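Local atomic coordinates of alpha-galactosidase (Umbelopsis vinacea, PDB entry 3A5V), a protein that hydrolyses terminal alpha-linked galactose residues from galactosides, as a tetrameric member of glycoside hydrolase family 27. Residues Asp52-Lys63 against Thr100-Tyr110; Pro199-Asp207 against Gly212-Lys223. One frame throughout, in Å; residues are numbered along the deposited sequence. Where two conformers were deposited one is given.

Interaction 1 (Asp52-Lys63 against Thr100-Tyr110); sequences DCWQKNERESSK and TCGGHIASLGY. With MAN (alpha-D-mannopyranose), chain B; MAN (alpha-D-mannopyranose), chain C.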
loop_
_atom_site.group_PDB
_atom_site.type_symbol
_atom_site.label_atom_id
_atom_site.label_comp_id
_atom_site.label_asym_id
_atom_site.label_seq_id
_atom_site.Cartn_x
_atom_site.Cartn_y
_atom_site.Cartn_z
ATOM N N ASP A 52 -13.565 24.127 16.326
ATOM C CA ASP A 52 -13.487 24.961 15.121
ATOM C C ASP A 52 -14.516 26.114 15.184
ATOM O O ASP A 52 -15.495 26.040 15.934
ATOM C CB ASP A 52 -13.799 24.074 13.900
ATOM C CG ASP A 52 -13.164 24.566 12.578
ATOM O OD1 ASP A 52 -12.515 25.649 12.540
ATOM O OD2 ASP A 52 -13.322 23.823 11.565
ATOM N N CYS A 53 -14.297 27.150 14.367
ATOM C CA CYS A 53 -15.260 28.258 14.116
ATOM C C CYS A 53 -15.181 29.392 15.158
ATOM O O CYS A 53 -16.098 30.211 15.250
ATOM C CB CYS A 53 -16.692 27.722 13.923
ATOM S SG CYS A 53 -17.715 28.680 12.770
ATOM N N TRP A 54 -14.070 29.457 15.902
ATOM C CA TRP A 54 -13.782 30.592 16.796
ATOM C C TRP A 54 -13.103 31.748 16.049
ATOM O O TRP A 54 -13.092 32.870 16.542
ATOM C CB TRP A 54 -12.896 30.167 17.983
ATOM C CG TRP A 54 -11.539 29.592 17.597
ATOM C CD1 TRP A 54 -11.223 28.256 17.459
ATOM C CD2 TRP A 54 -10.328 30.315 17.316
ATOM N NE1 TRP A 54 -9.915 28.112 17.098
ATOM C CE2 TRP A 54 -9.331 29.352 17.008
ATOM C CE3 TRP A 54 -9.985 31.681 17.296
ATOM C CZ2 TRP A 54 -8.010 29.710 16.683
ATOM C CZ3 TRP A 54 -8.684 32.040 16.956
ATOM C CH2 TRP A 54 -7.709 31.059 16.646
ATOM N N GLN A 55 -12.556 31.453 14.867
ATOM C CA GLN A 55 -11.615 32.328 14.166
ATOM C C GLN A 55 -12.266 33.570 13.560
ATOM O O GLN A 55 -13.379 33.514 13.052
ATOM C CB GLN A 55 -10.880 31.566 13.043
ATOM C CG GLN A 55 -10.011 30.384 13.505
ATOM C CD GLN A 55 -10.798 29.076 13.640
ATOM O OE1 GLN A 55 -12.024 29.077 13.674
ATOM N NE2 GLN A 55 -10.082 27.956 13.696
ATOM N N LYS A 56 -11.538 34.683 13.624
ATOM C CA LYS A 56 -11.843 35.864 12.826
ATOM C C LYS A 56 -11.610 35.524 11.346
ATOM O O LYS A 56 -10.851 34.590 11.015
ATOM C CB LYS A 56 -10.936 37.024 13.275
ATOM C CG LYS A 56 -11.381 38.412 12.816
ATOM C CD LYS A 56 -10.597 39.494 13.557
ATOM C CE LYS A 56 -10.786 40.862 12.895
ATOM N NZ LYS A 56 -10.148 41.904 13.734
ATOM N N ASN A 57 -12.272 36.261 10.455
ATOM C CA ASN A 57 -12.244 35.948 9.018
ATOM C C ASN A 57 -10.887 36.145 8.333
ATOM O O ASN A 57 -10.627 35.534 7.298
ATOM C CB ASN A 57 -13.325 36.739 8.266
ATOM C CG ASN A 57 -13.000 38.221 8.193
ATOM O OD1 ASN A 57 -12.735 38.852 9.219
ATOM N ND2 ASN A 57 -12.992 38.779 6.978
ATOM N N GLU A 58 -10.029 36.990 8.904
ATOM C CA GLU A 58 -8.701 37.232 8.354
ATOM C C GLU A 58 -7.704 37.492 9.472
ATOM O O GLU A 58 -8.096 37.907 10.560
ATOM C CB GLU A 58 -8.705 38.408 7.353
ATOM C CG GLU A 58 -9.550 38.174 6.056
ATOM C CD GLU A 58 -9.093 36.967 5.189
ATOM O OE1 GLU A 58 -7.878 36.653 5.149
ATOM O OE2 GLU A 58 -9.963 36.336 4.532
ATOM N N ARG A 59 -6.426 37.224 9.200
ATOM C CA ARG A 59 -5.331 37.556 10.111
ATOM C C ARG A 59 -5.133 39.073 10.211
ATOM O O ARG A 59 -5.524 39.823 9.312
ATOM C CB ARG A 59 -4.025 36.904 9.651
ATOM C CG ARG A 59 -4.013 35.387 9.794
ATOM C CD ARG A 59 -2.686 34.745 9.347
ATOM N NE ARG A 59 -2.743 33.307 9.609
ATOM C CZ ARG A 59 -2.448 32.737 10.777
ATOM N NH1 ARG A 59 -1.986 33.466 11.800
ATOM N NH2 ARG A 59 -2.578 31.417 10.917
ATOM N N GLU A 60 -4.540 39.504 11.319
ATOM C CA GLU A 60 -4.165 40.896 11.515
ATOM C C GLU A 60 -2.990 41.232 10.590
ATOM O O GLU A 60 -2.316 40.333 10.064
ATOM C CB GLU A 60 -3.781 41.131 12.985
ATOM C CG GLU A 60 -4.882 40.752 13.995
ATOM C CD GLU A 60 -6.197 41.487 13.728
ATOM O OE1 GLU A 60 -6.161 42.728 13.624
ATOM O OE2 GLU A 60 -7.265 40.843 13.614
ATOM N N SER A 61 -2.748 42.526 10.381
ATOM C CA SER A 61 -1.535 42.970 9.672
ATOM C C SER A 61 -0.293 42.403 10.323
ATOM O O SER A 61 0.672 42.082 9.638
ATOM C CB SER A 61 -1.442 44.500 9.641
ATOM O OG SER A 61 -2.413 45.016 8.753
ATOM N N SER A 62 -0.333 42.281 11.646
ATOM C CA SER A 62 0.740 41.678 12.432
ATOM C C SER A 62 0.905 40.159 12.162
ATOM O O SER A 62 1.868 39.554 12.629
ATOM C CB SER A 62 0.460 41.891 13.924
ATOM O OG SER A 62 -0.437 40.888 14.414
ATOM N N LYS A 63 -0.049 39.571 11.427
ATOM C CA LYS A 63 -0.067 38.132 11.073
ATOM C C LYS A 63 -0.694 37.216 12.127
ATOM O O LYS A 63 -0.886 36.026 11.867
ATOM C CB LYS A 63 1.326 37.593 10.709
ATOM C CG LYS A 63 1.909 38.121 9.401
ATOM C CD LYS A 63 3.232 37.410 9.129
ATOM C CE LYS A 63 3.997 38.075 8.008
ATOM N NZ LYS A 63 5.169 37.249 7.600
ATOM N N THR A 100 -8.904 25.280 8.254
ATOM C CA THR A 100 -9.417 24.250 9.149
ATOM C C THR A 100 -10.433 23.411 8.386
ATOM O O THR A 100 -10.806 23.750 7.252
ATOM C CB THR A 100 -10.092 24.849 10.409
ATOM O OG1 THR A 100 -11.257 25.594 10.024
ATOM C CG2 THR A 100 -9.115 25.732 11.198
ATOM N N CYS A 101 -10.898 22.324 9.005
ATOM C CA CYS A 101 -11.894 21.479 8.356
ATOM C C CYS A 101 -13.175 22.255 8.055
ATOM O O CYS A 101 -13.851 21.978 7.053
ATOM C CB CYS A 101 -12.151 20.185 9.160
ATOM S SG CYS A 101 -10.640 19.127 9.300
ATOM N N GLY A 102 -13.465 23.268 8.876
ATOM C CA GLY A 102 -14.621 24.142 8.661
ATOM C C GLY A 102 -14.381 25.274 7.674
ATOM O O GLY A 102 -15.279 26.093 7.438
ATOM N N GLY A 103 -13.169 25.342 7.112
ATOM C CA GLY A 103 -12.838 26.366 6.114
ATOM C C GLY A 103 -12.314 27.686 6.663
ATOM O O GLY A 103 -12.222 28.668 5.928
ATOM N N HIS A 104 -11.950 27.717 7.944
ATOM C CA HIS A 104 -11.366 28.917 8.559
ATOM C C HIS A 104 -9.843 28.950 8.437
ATOM O O HIS A 104 -9.220 27.937 8.135
ATOM C CB HIS A 104 -11.841 29.019 10.008
ATOM C CG HIS A 104 -13.330 28.938 10.116
ATOM N ND1 HIS A 104 -13.986 27.815 10.575
ATOM C CD2 HIS A 104 -14.294 29.790 9.699
ATOM C CE1 HIS A 104 -15.289 28.001 10.480
ATOM N NE2 HIS A 104 -15.504 29.198 9.970
ATOM N N ILE A 105 -9.248 30.119 8.658
ATOM C CA ILE A 105 -7.789 30.273 8.600
ATOM C C ILE A 105 -7.118 29.326 9.598
ATOM O O ILE A 105 -7.514 29.273 10.762
ATOM C CB ILE A 105 -7.345 31.746 8.874
ATOM C CG1 ILE A 105 -8.055 32.727 7.920
ATOM C CG2 ILE A 105 -5.813 31.890 8.838
ATOM C CD1 ILE A 105 -7.659 32.601 6.461
ATOM N N ALA A 106 -6.113 28.586 9.120
ATOM C CA ALA A 106 -5.372 27.627 9.954
ATOM C C ALA A 106 -3.855 27.936 9.961
ATOM O O ALA A 106 -3.434 28.973 9.452
ATOM C CB ALA A 106 -5.656 26.195 9.486
ATOM N N SER A 107 -3.046 27.042 10.533
ATOM C CA SER A 107 -1.716 27.428 11.022
ATOM C C SER A 107 -0.486 26.992 10.225
ATOM O O SER A 107 0.632 27.324 10.632
ATOM C CB SER A 107 -1.542 26.977 12.486
ATOM O OG SER A 107 -2.646 27.403 13.284
ATOM N N LEU A 108 -0.655 26.259 9.118
ATOM C CA LEU A 108 0.520 25.801 8.350
ATOM C C LEU A 108 1.361 26.994 7.889
ATOM O O LEU A 108 0.852 27.876 7.200
ATOM C CB LEU A 108 0.107 24.971 7.128
ATOM C CG LEU A 108 1.233 24.304 6.319
ATOM C CD1 LEU A 108 1.897 23.198 7.152
ATOM C CD2 LEU A 108 0.674 23.747 4.992
ATOM N N GLY A 109 2.636 27.018 8.266
ATOM C CA GLY A 109 3.506 28.134 7.909
ATOM C C GLY A 109 3.417 29.303 8.878
ATOM O O GLY A 109 4.208 30.235 8.783
ATOM N N TYR A 110 2.469 29.245 9.817
ATOM C CA TYR A 110 2.315 30.274 10.851
ATOM C C TYR A 110 2.457 29.692 12.248
ATOM O O TYR A 110 1.950 30.271 13.206
ATOM C CB TYR A 110 0.931 30.957 10.739
ATOM C CG TYR A 110 0.749 31.800 9.500
ATOM C CD1 TYR A 110 0.459 31.206 8.270
ATOM C CD2 TYR A 110 0.867 33.195 9.558
ATOM C CE1 TYR A 110 0.309 31.979 7.115
ATOM C CE2 TYR A 110 0.705 33.984 8.419
ATOM C CZ TYR A 110 0.422 33.367 7.202
ATOM O OH TYR A 110 0.264 34.124 6.068
HETATM C C1 MAN B . -14.489 33.661 4.393
HETATM C C2 MAN B . -15.517 32.729 5.042
HETATM C C3 MAN B . -15.174 32.451 6.509
HETATM C C4 MAN B . -13.697 32.117 6.726
HETATM C C5 MAN B . -12.770 33.018 5.897
HETATM C C6 MAN B . -11.310 32.582 5.963
HETATM O O2 MAN B . -15.595 31.501 4.341
HETATM O O3 MAN B . -15.970 31.387 6.990
HETATM O O4 MAN B . -13.424 32.286 8.098
HETATM O O5 MAN B . -13.196 33.095 4.536
HETATM O O6 MAN B . -11.136 31.325 5.343
HETATM C C1 MAN C . -13.348 37.913 2.877
HETATM C C2 MAN C . -13.243 36.637 3.736
HETATM C C3 MAN C . -14.621 35.999 3.992
HETATM C C4 MAN C . -15.645 37.043 4.442
HETATM C C5 MAN C . -15.623 38.282 3.538
HETATM C C6 MAN C . -16.588 39.367 4.022
HETATM O O2 MAN C . -12.594 36.916 4.959
HETATM O O3 MAN C . -14.573 34.983 4.979
HETATM O O4 MAN C . -16.923 36.445 4.428
HETATM O O5 MAN C . -14.303 38.812 3.421
HETATM O O6 MAN C . -16.129 39.918 5.239
HETATM O O HOH W 1 -6.970 28.468 13.219
HETATM O O HOH W 2 -11.143 32.271 9.538
#
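Asp-52 gathers the turn at Thr-100 to Gly-103 around its carboxylate, one of two dense parts of this contact between the loops after barrel strands 47-49 and 89-95. Asp-52 OD1 accepts from Thr-100 OG1 at 2.8 Å through its syn lone pair, while His-104 ND1 reaches the same oxygen from well above the carboxylate plane; ring and carboxylate stand perpendicular. Asp-52 OD2 takes the N-H of Gly-102 N at 2.7 Å and also bonds a Tris molecule, probably from the crystallisation liquor. In the second dense part Arg-59, extended from CG to NE, lays its guanidinium flat on the Tyr-110 ring, planes 8° apart and centres 3.9 Å apart, with Ile-105 CG2 packed against Arg-59 NE. Its edge is used as well: Arg-59 NH2 donates to Ala-106 O at 3.0 Å, Arg-59 NH1 to Lys-63 O at 2.8 Å. A leucine in its place would probably leave both carbonyls without these N-H groups, Asp-114 without its positive partner and the Tyr-110 face without its flat cation.

On the looser solvent side, one water links Lys-56 O, Ile-105 N and a mannose O4; a second mannose gives its O2 hydroxyl to Glu-58 OE2 and accepts from Asn-57 ND2. The bonds on Asp-52 fix its carboxylate with OD2 turned to the Tris, consistent with a place beside the sugar pocket at the strand ends.

Interaction 2 (Pro199-Asp207 against Gly212-Lys223); sequences PACPCTTYD and GFRCSVMNIINK
Cys-201 and Cys-215 are joined by a disulfide with a chi3 of 101°, which ties the loop to the chain just ahead of helix 217-227. The cystine is reached because Cys-201 SG stands anti to its backbone N (chi1 -177°). Next to it, Phe-213 N donates to Ala-200 O at 3.2 Å, and Ala-200 CB rests 3.7 Å from Phe-213 CE1.

From the first two turns of the helix, Asn-219 and Lys-223 converge on a single backbone oxygen. Asn-219 swings its amide toward the loop with CG anti to the backbone N, and Asn-219 ND2 meets Cys-203 O at 3.0 Å in a nearly straight bond of 164°. The long side chain of Lys-223 brings Lys-223 NZ to Cys-203 O at 2.8 Å from above the carbonyl plane. Lys-223 NZ also donates to Asn-219 OD1 at 2.7 Å, on a lone pair, which fixes the amide's rotation. A water joins Thr-204 O to Asn-219 O, and Ala-200 O has a further donor in Gln-229 of a second subunit. Ser-216 OG accepts from Asn-219 N and N-caps the helix. Together these contacts brace the long loop after strand 183-185 where it leads into a helix of the beta/alpha barrel.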
loop_
_atom_site.group_PDB
_atom_site.type_symbol
_atom_site.label_atom_id
_atom_site.label_comp_id
_atom_site.label_asym_id
_atom_site.label_seq_id
_atom_site.Cartn_x
_atom_site.Cartn_y
_atom_site.Cartn_z
ATOM N N PRO A 199 -19.826 4.745 3.902
ATOM C CA PRO A 199 -18.839 4.845 2.817
ATOM C C PRO A 199 -17.804 5.950 3.048
ATOM O O PRO A 199 -16.729 5.916 2.434
ATOM C CB PRO A 199 -19.717 5.148 1.573
ATOM C CG PRO A 199 -20.903 5.906 2.163
ATOM C CD PRO A 199 -21.179 5.079 3.420
ATOM N N ALA A 200 -18.110 6.900 3.934
ATOM C CA ALA A 200 -17.143 7.956 4.306
ATOM C C ALA A 200 -16.077 7.450 5.288
ATOM O O ALA A 200 -15.093 8.138 5.540
ATOM C CB ALA A 200 -17.863 9.210 4.867
ATOM N N CYS A 201 -16.290 6.254 5.845
ATOM C CA CYS A 201 -15.290 5.591 6.706
ATOM C C CYS A 201 -14.940 4.210 6.103
ATOM O O CYS A 201 -15.318 3.158 6.664
ATOM C CB CYS A 201 -15.802 5.468 8.145
ATOM S SG CYS A 201 -14.596 4.723 9.308
ATOM N N PRO A 202 -14.264 4.204 4.935
ATOM C CA PRO A 202 -14.058 2.935 4.239
ATOM C C PRO A 202 -13.090 1.975 4.939
ATOM O O PRO A 202 -13.234 0.763 4.799
ATOM C CB PRO A 202 -13.486 3.370 2.879
ATOM C CG PRO A 202 -12.801 4.685 3.164
ATOM C CD PRO A 202 -13.682 5.345 4.195
ATOM N N CYS A 203 -12.118 2.495 5.688
ATOM C CA CYS A 203 -11.077 1.629 6.252
ATOM C C CYS A 203 -11.604 0.840 7.443
ATOM O O CYS A 203 -12.327 1.381 8.272
ATOM C CB CYS A 203 -9.875 2.452 6.705
ATOM S SG CYS A 203 -9.048 3.337 5.370
ATOM N N THR A 204 -11.232 -0.432 7.527
ATOM C CA THR A 204 -11.573 -1.231 8.712
ATOM C C THR A 204 -10.336 -1.542 9.592
ATOM O O THR A 204 -10.458 -2.127 10.671
ATOM C CB THR A 204 -12.272 -2.541 8.312
ATOM O OG1 THR A 204 -11.400 -3.279 7.463
ATOM C CG2 THR A 204 -13.604 -2.259 7.568
ATOM N N THR A 205 -9.154 -1.154 9.130
ATOM C CA THR A 205 -7.930 -1.437 9.888
ATOM C C THR A 205 -7.101 -0.178 10.091
ATOM O O THR A 205 -7.361 0.862 9.449
ATOM C CB THR A 205 -7.032 -2.523 9.213
ATOM O OG1 THR A 205 -6.334 -1.949 8.101
ATOM C CG2 THR A 205 -7.856 -3.754 8.764
ATOM N N TYR A 206 -6.103 -0.290 10.982
ATOM C CA TYR A 206 -5.169 0.794 11.330
ATOM C C TYR A 206 -4.488 1.375 10.094
ATOM O O TYR A 206 -4.055 2.525 10.111
ATOM C CB TYR A 206 -4.076 0.292 12.322
ATOM C CG TYR A 206 -3.165 -0.720 11.645
ATOM C CD1 TYR A 206 -3.495 -2.070 11.628
ATOM C CD2 TYR A 206 -2.017 -0.304 10.947
ATOM C CE1 TYR A 206 -2.700 -3.006 10.958
ATOM C CE2 TYR A 206 -1.221 -1.226 10.267
ATOM C CZ TYR A 206 -1.567 -2.570 10.291
ATOM O OH TYR A 206 -0.795 -3.481 9.621
ATOM N N ASP A 207 -4.373 0.574 9.028
ATOM C CA ASP A 207 -3.654 0.990 7.826
ATOM C C ASP A 207 -4.591 1.655 6.792
ATOM O O ASP A 207 -5.320 0.984 6.055
ATOM C CB ASP A 207 -2.924 -0.214 7.219
ATOM C CG ASP A 207 -1.919 0.188 6.149
ATOM O OD1 ASP A 207 -1.648 1.396 5.971
ATOM O OD2 ASP A 207 -1.408 -0.720 5.477
ATOM N N GLY A 212 -11.436 9.590 6.846
ATOM C CA GLY A 212 -12.831 10.006 6.722
ATOM C C GLY A 212 -13.518 10.312 8.052
ATOM O O GLY A 212 -12.890 10.779 9.011
ATOM N N PHE A 213 -14.816 10.051 8.103
ATOM C CA PHE A 213 -15.624 10.277 9.308
ATOM C C PHE A 213 -16.839 9.349 9.262
ATOM O O PHE A 213 -16.910 8.493 8.379
ATOM C CB PHE A 213 -15.960 11.781 9.498
ATOM C CG PHE A 213 -17.053 12.332 8.565
ATOM C CD1 PHE A 213 -17.052 12.081 7.192
ATOM C CD2 PHE A 213 -18.070 13.160 9.098
ATOM C CE1 PHE A 213 -18.062 12.614 6.343
ATOM C CE2 PHE A 213 -19.082 13.697 8.273
ATOM C CZ PHE A 213 -19.063 13.428 6.881
ATOM N N ARG A 214 -17.775 9.493 10.200
ATOM C CA ARG A 214 -18.866 8.506 10.328
ATOM C C ARG A 214 -18.319 7.067 10.514
ATOM O O ARG A 214 -18.829 6.101 9.922
ATOM C CB ARG A 214 -19.858 8.618 9.148
ATOM C CG ARG A 214 -20.550 9.999 9.148
ATOM C CD ARG A 214 -21.139 10.407 7.779
ATOM N NE ARG A 214 -21.854 11.694 7.884
ATOM C CZ ARG A 214 -22.210 12.451 6.842
ATOM N NH1 ARG A 214 -21.904 12.082 5.602
ATOM N NH2 ARG A 214 -22.837 13.607 7.051
ATOM N N CYS A 215 -17.282 6.943 11.347
ATOM C CA CYS A 215 -16.782 5.633 11.788
ATOM C C CYS A 215 -17.534 5.201 13.046
ATOM O O CYS A 215 -17.521 5.907 14.044
ATOM C CB CYS A 215 -15.271 5.685 12.087
ATOM S SG CYS A 215 -14.247 6.201 10.675
ATOM N N SER A 216 -18.164 4.024 12.998
ATOM C CA SER A 216 -18.913 3.512 14.135
ATOM C C SER A 216 -17.995 3.186 15.328
ATOM O O SER A 216 -16.759 3.067 15.192
ATOM C CB SER A 216 -19.723 2.271 13.723
ATOM O OG SER A 216 -18.867 1.143 13.588
ATOM N N VAL A 217 -18.603 3.062 16.507
ATOM C CA VAL A 217 -17.875 2.608 17.701
ATOM C C VAL A 217 -17.077 1.313 17.414
ATOM O O VAL A 217 -15.862 1.254 17.675
ATOM C CB VAL A 217 -18.860 2.437 18.903
ATOM C CG1 VAL A 217 -18.189 1.760 20.117
ATOM C CG2 VAL A 217 -19.422 3.811 19.291
ATOM N N MET A 218 -17.748 0.306 16.842
ATOM C CA MET A 218 -17.117 -0.985 16.556
ATOM C C MET A 218 -15.990 -0.874 15.508
ATOM O O MET A 218 -14.940 -1.525 15.626
ATOM C CB MET A 218 -18.163 -2.038 16.133
ATOM C CG MET A 218 -19.071 -2.529 17.291
ATOM S SD MET A 218 -18.138 -3.205 18.700
ATOM C CE MET A 218 -17.196 -4.514 17.911
ATOM N N ASN A 219 -16.203 -0.031 14.501
ATOM C CA ASN A 219 -15.153 0.247 13.508
ATOM C C ASN A 219 -13.883 0.762 14.198
ATOM O O ASN A 219 -12.769 0.278 13.944
ATOM C CB ASN A 219 -15.669 1.252 12.443
ATOM C CG ASN A 219 -14.586 1.680 11.454
ATOM O OD1 ASN A 219 -13.726 2.523 11.774
ATOM N ND2 ASN A 219 -14.627 1.116 10.237
ATOM N N ILE A 220 -14.051 1.751 15.077
ATOM C CA ILE A 220 -12.911 2.318 15.783
ATOM C C ILE A 220 -12.245 1.306 16.720
ATOM O O ILE A 220 -11.019 1.236 16.758
ATOM C CB ILE A 220 -13.293 3.635 16.519
ATOM C CG1 ILE A 220 -13.515 4.734 15.476
ATOM C CG2 ILE A 220 -12.194 4.072 17.520
ATOM C CD1 ILE A 220 -14.299 5.913 16.024
ATOM N N ILE A 221 -13.040 0.511 17.445
ATOM C CA ILE A 221 -12.454 -0.508 18.332
ATOM C C ILE A 221 -11.530 -1.468 17.549
ATOM O O ILE A 221 -10.443 -1.804 18.018
ATOM C CB ILE A 221 -13.530 -1.323 19.108
ATOM C CG1 ILE A 221 -14.266 -0.406 20.104
ATOM C CG2 ILE A 221 -12.870 -2.532 19.839
ATOM C CD1 ILE A 221 -15.505 -1.005 20.711
ATOM N N ASN A 222 -11.970 -1.909 16.363
ATOM C CA ASN A 222 -11.178 -2.868 15.588
ATOM C C ASN A 222 -9.863 -2.271 15.088
ATOM O O ASN A 222 -8.875 -2.985 14.891
ATOM C CB ASN A 222 -12.027 -3.494 14.459
ATOM C CG ASN A 222 -13.151 -4.392 15.002
ATOM O OD1 ASN A 222 -12.982 -5.076 16.020
ATOM N ND2 ASN A 222 -14.313 -4.383 14.329
ATOM N N LYS A 223 -9.828 -0.953 14.926
ATOM C CA LYS A 223 -8.567 -0.239 14.615
ATOM C C LYS A 223 -7.675 -0.052 15.835
ATOM O O LYS A 223 -6.457 -0.244 15.769
ATOM C CB LYS A 223 -8.860 1.137 13.980
ATOM C CG LYS A 223 -9.504 1.020 12.594
ATOM C CD LYS A 223 -10.161 2.334 12.139
ATOM C CE LYS A 223 -10.645 2.177 10.689
ATOM N NZ LYS A 223 -11.598 3.276 10.270
HETATM O O HOH W 3 -12.769 -1.402 11.756
HETATM O O HOH W 4 -6.768 -2.720 12.744
#

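Interaction 1 is complete before the chain reaches interaction 2, and both belong to the TIM-barrel domain. Their centres lie 29 Å apart, and they stay separate, about 9 Å at the nearest atoms. Interaction 1 joins the loops that follow strands 47-49 and 89-95, neighbours in the parallel sheet; interaction 2 joins the loop after strand 183-185 to helix 217-227, which precedes strand 236-238. The principle has two forms here: interaction 1 ties two successive strand-to-helix connections to each other, whereas interaction 2 ties one connection to the helix it leads into. Their surroundings differ too: interaction 1 meets mannose and no other protein chain, while interaction 2 faces two further subunits and so lies at the interfaces of the tetramer.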